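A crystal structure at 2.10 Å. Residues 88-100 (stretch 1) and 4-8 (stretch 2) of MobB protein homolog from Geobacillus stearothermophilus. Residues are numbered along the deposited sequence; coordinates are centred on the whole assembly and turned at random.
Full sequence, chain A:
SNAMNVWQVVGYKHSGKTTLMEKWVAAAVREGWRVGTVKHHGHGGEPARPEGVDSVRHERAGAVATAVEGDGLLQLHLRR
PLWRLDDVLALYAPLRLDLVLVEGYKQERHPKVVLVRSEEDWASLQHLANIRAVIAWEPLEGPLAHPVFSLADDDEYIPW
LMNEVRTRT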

# COMPACT_ATOMS: atom_id res chain seq x y z
N VAL A 88 8.99 -11.25 -0.62
CA VAL A 88 9.53 -9.91 -0.73
C VAL A 88 9.75 -9.29 0.65
O VAL A 88 10.81 -8.73 0.91
CB VAL A 88 8.59 -9.00 -1.58
CG1 VAL A 88 9.33 -7.75 -2.00
CG2 VAL A 88 8.11 -9.74 -2.81
N LEU A 89 8.77 -9.40 1.54
CA LEU A 89 8.91 -8.83 2.88
C LEU A 89 10.08 -9.45 3.65
O LEU A 89 10.63 -8.82 4.55
CB LEU A 89 7.62 -9.00 3.69
CG LEU A 89 6.36 -8.30 3.15
CD1 LEU A 89 5.16 -8.71 3.99
CD2 LEU A 89 6.54 -6.79 3.16
N ALA A 90 10.46 -10.68 3.30
CA ALA A 90 11.57 -11.35 3.98
C ALA A 90 12.87 -10.65 3.57
O ALA A 90 13.80 -10.55 4.36
CB ALA A 90 11.62 -12.83 3.60
N LEU A 91 12.92 -10.18 2.32
CA LEU A 91 14.10 -9.47 1.84
C LEU A 91 14.19 -8.06 2.45
O LEU A 91 15.26 -7.46 2.47
CB LEU A 91 14.08 -9.34 0.31
CG LEU A 91 14.12 -10.63 -0.51
CD1 LEU A 91 14.06 -10.31 -2.00
CD2 LEU A 91 15.39 -11.40 -0.20
N TYR A 92 13.06 -7.55 2.94
CA TYR A 92 13.01 -6.21 3.55
C TYR A 92 13.33 -6.23 5.03
O TYR A 92 13.79 -5.23 5.59
CB TYR A 92 11.61 -5.61 3.37
CG TYR A 92 11.37 -4.98 2.01
CD1 TYR A 92 12.25 -5.22 0.95
CD2 TYR A 92 10.27 -4.15 1.80
CE1 TYR A 92 12.03 -4.63 -0.31
CE2 TYR A 92 10.04 -3.56 0.55
CZ TYR A 92 10.93 -3.80 -0.50
OH TYR A 92 10.72 -3.19 -1.73
N ALA A 93 13.10 -7.37 5.65
CA ALA A 93 13.34 -7.56 7.08
C ALA A 93 14.68 -7.01 7.58
O ALA A 93 14.72 -6.29 8.59
CB ALA A 93 13.23 -9.05 7.42
N PRO A 94 15.78 -7.32 6.89
CA PRO A 94 17.11 -6.84 7.30
C PRO A 94 17.34 -5.33 7.17
O PRO A 94 18.33 -4.81 7.68
CB PRO A 94 18.07 -7.63 6.39
CG PRO A 94 17.24 -8.81 5.91
CD PRO A 94 15.89 -8.18 5.70
N LEU A 95 16.43 -4.62 6.49
CA LEU A 95 16.61 -3.19 6.29
C LEU A 95 16.03 -2.23 7.34
O LEU A 95 15.99 -1.02 7.10
CB LEU A 95 16.09 -2.79 4.90
CG LEU A 95 16.81 -3.41 3.69
CD1 LEU A 95 16.01 -3.10 2.45
CD2 LEU A 95 18.24 -2.86 3.57
N ARG A 96 15.61 -2.74 8.49
CA ARG A 96 15.08 -1.88 9.56
C ARG A 96 14.07 -0.84 9.08
O ARG A 96 14.19 0.34 9.41
CB ARG A 96 16.22 -1.11 10.24
CG ARG A 96 17.29 -1.98 10.90
CD ARG A 96 18.46 -1.11 11.35
NE ARG A 96 19.09 -0.41 10.23
CZ ARG A 96 19.23 0.91 10.15
NH1 ARG A 96 18.80 1.70 11.13
NH2 ARG A 96 19.81 1.45 9.08
N LEU A 97 13.08 -1.26 8.31
CA LEU A 97 12.07 -0.34 7.80
C LEU A 97 11.02 0.01 8.85
O LEU A 97 10.65 -0.84 9.67
CB LEU A 97 11.41 -0.94 6.55
CG LEU A 97 12.38 -1.23 5.40
CD1 LEU A 97 11.63 -1.87 4.23
CD2 LEU A 97 13.06 0.06 4.96
N ASP A 98 10.56 1.26 8.83
CA ASP A 98 9.53 1.72 9.75
C ASP A 98 8.14 1.50 9.16
O ASP A 98 7.16 1.41 9.90
CB ASP A 98 9.69 3.22 10.04
CG ASP A 98 11.03 3.57 10.67
OD1 ASP A 98 11.29 3.08 11.79
OD2 ASP A 98 11.83 4.30 10.03
N LEU A 99 8.07 1.43 7.84
CA LEU A 99 6.80 1.30 7.14
C LEU A 99 7.00 0.67 5.77
O LEU A 99 7.93 1.03 5.05
CB LEU A 99 6.17 2.69 6.94
CG LEU A 99 4.91 2.78 6.06
CD1 LEU A 99 3.74 2.09 6.79
CD2 LEU A 99 4.56 4.24 5.73
N VAL A 100 6.13 -0.26 5.43
CA VAL A 100 6.15 -0.91 4.13
C VAL A 100 4.75 -0.75 3.55
O VAL A 100 3.76 -1.20 4.15
CB VAL A 100 6.48 -2.44 4.21
CG1 VAL A 100 6.50 -3.04 2.80
CG2 VAL A 100 7.84 -2.63 4.89
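Stretch 2, residues 4-8: MNVWQ

What fastens stretch 2 to stretch 1? Two backbone hydrogen bonds do, both made by Val-100. Val-100 N donates to Asn-5 O at 3.0 Å, and Val-100 O accepts from Trp-7 N at 2.9 Å, each nearly straight. One residue thus bonds to the neighbours on either side of Val-6, the mark of a parallel bridge.

How do the two backbones run? They are extended and parallel, with Leu-99 beside Asn-5 and Val-100 beside Val-6, whose CA atoms lie 4.7 Å apart. Two CA-H...O contacts follow the same register: Leu-99 CA to Asn-5 O and Val-6 CA to Val-100 O, both 3.4 Å.

What covers the sheet face that carries Val-100 and Val-6? Leu-89, from the helix, brings CD2 to 4.2 Å from Val-6 CG2. The selenomethionine Met-4 reaches in alongside, its CE lying 3.3 Å from Val-100 CG2, 3.4 Å from Tyr-92 CB and 3.6 Å from Leu-97 CD1. That one methyl thus touches side chains from three places along stretch 1: Tyr-92, Leu-97 in the loop and Val-100 in the strand.

What packs beyond this cluster? Leu-99 CD1 rests 4.0 Å from Trp-7 CD1. Within stretch 2, Trp-7 NE1 makes a weak hydrogen bond to Asn-5 OD1 at 3.1 Å, linking the two side chains.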

# COMPACT_ATOMS: atom_id res chain seq x y z
N MSE A 4 7.24 -5.99 11.20
CA MSE A 4 7.22 -4.79 10.30
C MSE A 4 5.85 -4.15 10.27
O MSE A 4 4.83 -4.83 10.39
CB MSE A 4 7.58 -5.15 8.87
CG MSE A 4 9.01 -5.56 8.64
SE MSE A 4 9.22 -5.98 6.78
CE MSE A 4 10.24 -4.46 6.24
N ASN A 5 5.83 -2.84 10.08
CA ASN A 5 4.58 -2.11 10.01
C ASN A 5 4.19 -2.12 8.52
O ASN A 5 4.56 -1.22 7.77
CB ASN A 5 4.79 -0.68 10.50
CG ASN A 5 3.55 -0.12 11.14
OD1 ASN A 5 2.44 -0.33 10.66
ND2 ASN A 5 3.73 0.63 12.23
N VAL A 6 3.44 -3.14 8.11
CA VAL A 6 3.03 -3.30 6.71
C VAL A 6 1.59 -2.86 6.48
O VAL A 6 0.70 -3.28 7.20
CB VAL A 6 3.12 -4.78 6.28
CG1 VAL A 6 2.73 -4.92 4.79
CG2 VAL A 6 4.53 -5.31 6.55
N TRP A 7 1.37 -2.02 5.47
CA TRP A 7 0.03 -1.56 5.12
C TRP A 7 -0.22 -1.78 3.64
O TRP A 7 0.67 -1.60 2.82
CB TRP A 7 -0.16 -0.07 5.44
CG TRP A 7 -0.40 0.20 6.90
CD1 TRP A 7 0.51 0.11 7.91
CD2 TRP A 7 -1.64 0.61 7.49
NE1 TRP A 7 -0.09 0.43 9.11
CE2 TRP A 7 -1.41 0.74 8.88
CE3 TRP A 7 -2.92 0.86 6.99
CZ2 TRP A 7 -2.42 1.12 9.78
CZ3 TRP A 7 -3.93 1.24 7.88
CH2 TRP A 7 -3.67 1.37 9.26
N GLN A 8 -1.45 -2.14 3.29
CA GLN A 8 -1.78 -2.37 1.90
C GLN A 8 -2.69 -1.31 1.30
O GLN A 8 -3.52 -0.71 1.98
CB GLN A 8 -2.45 -3.72 1.73
CG GLN A 8 -1.54 -4.91 1.93
CD GLN A 8 -2.30 -6.21 1.85
OE1 GLN A 8 -2.72 -6.64 0.77
NE2 GLN A 8 -2.49 -6.85 3.00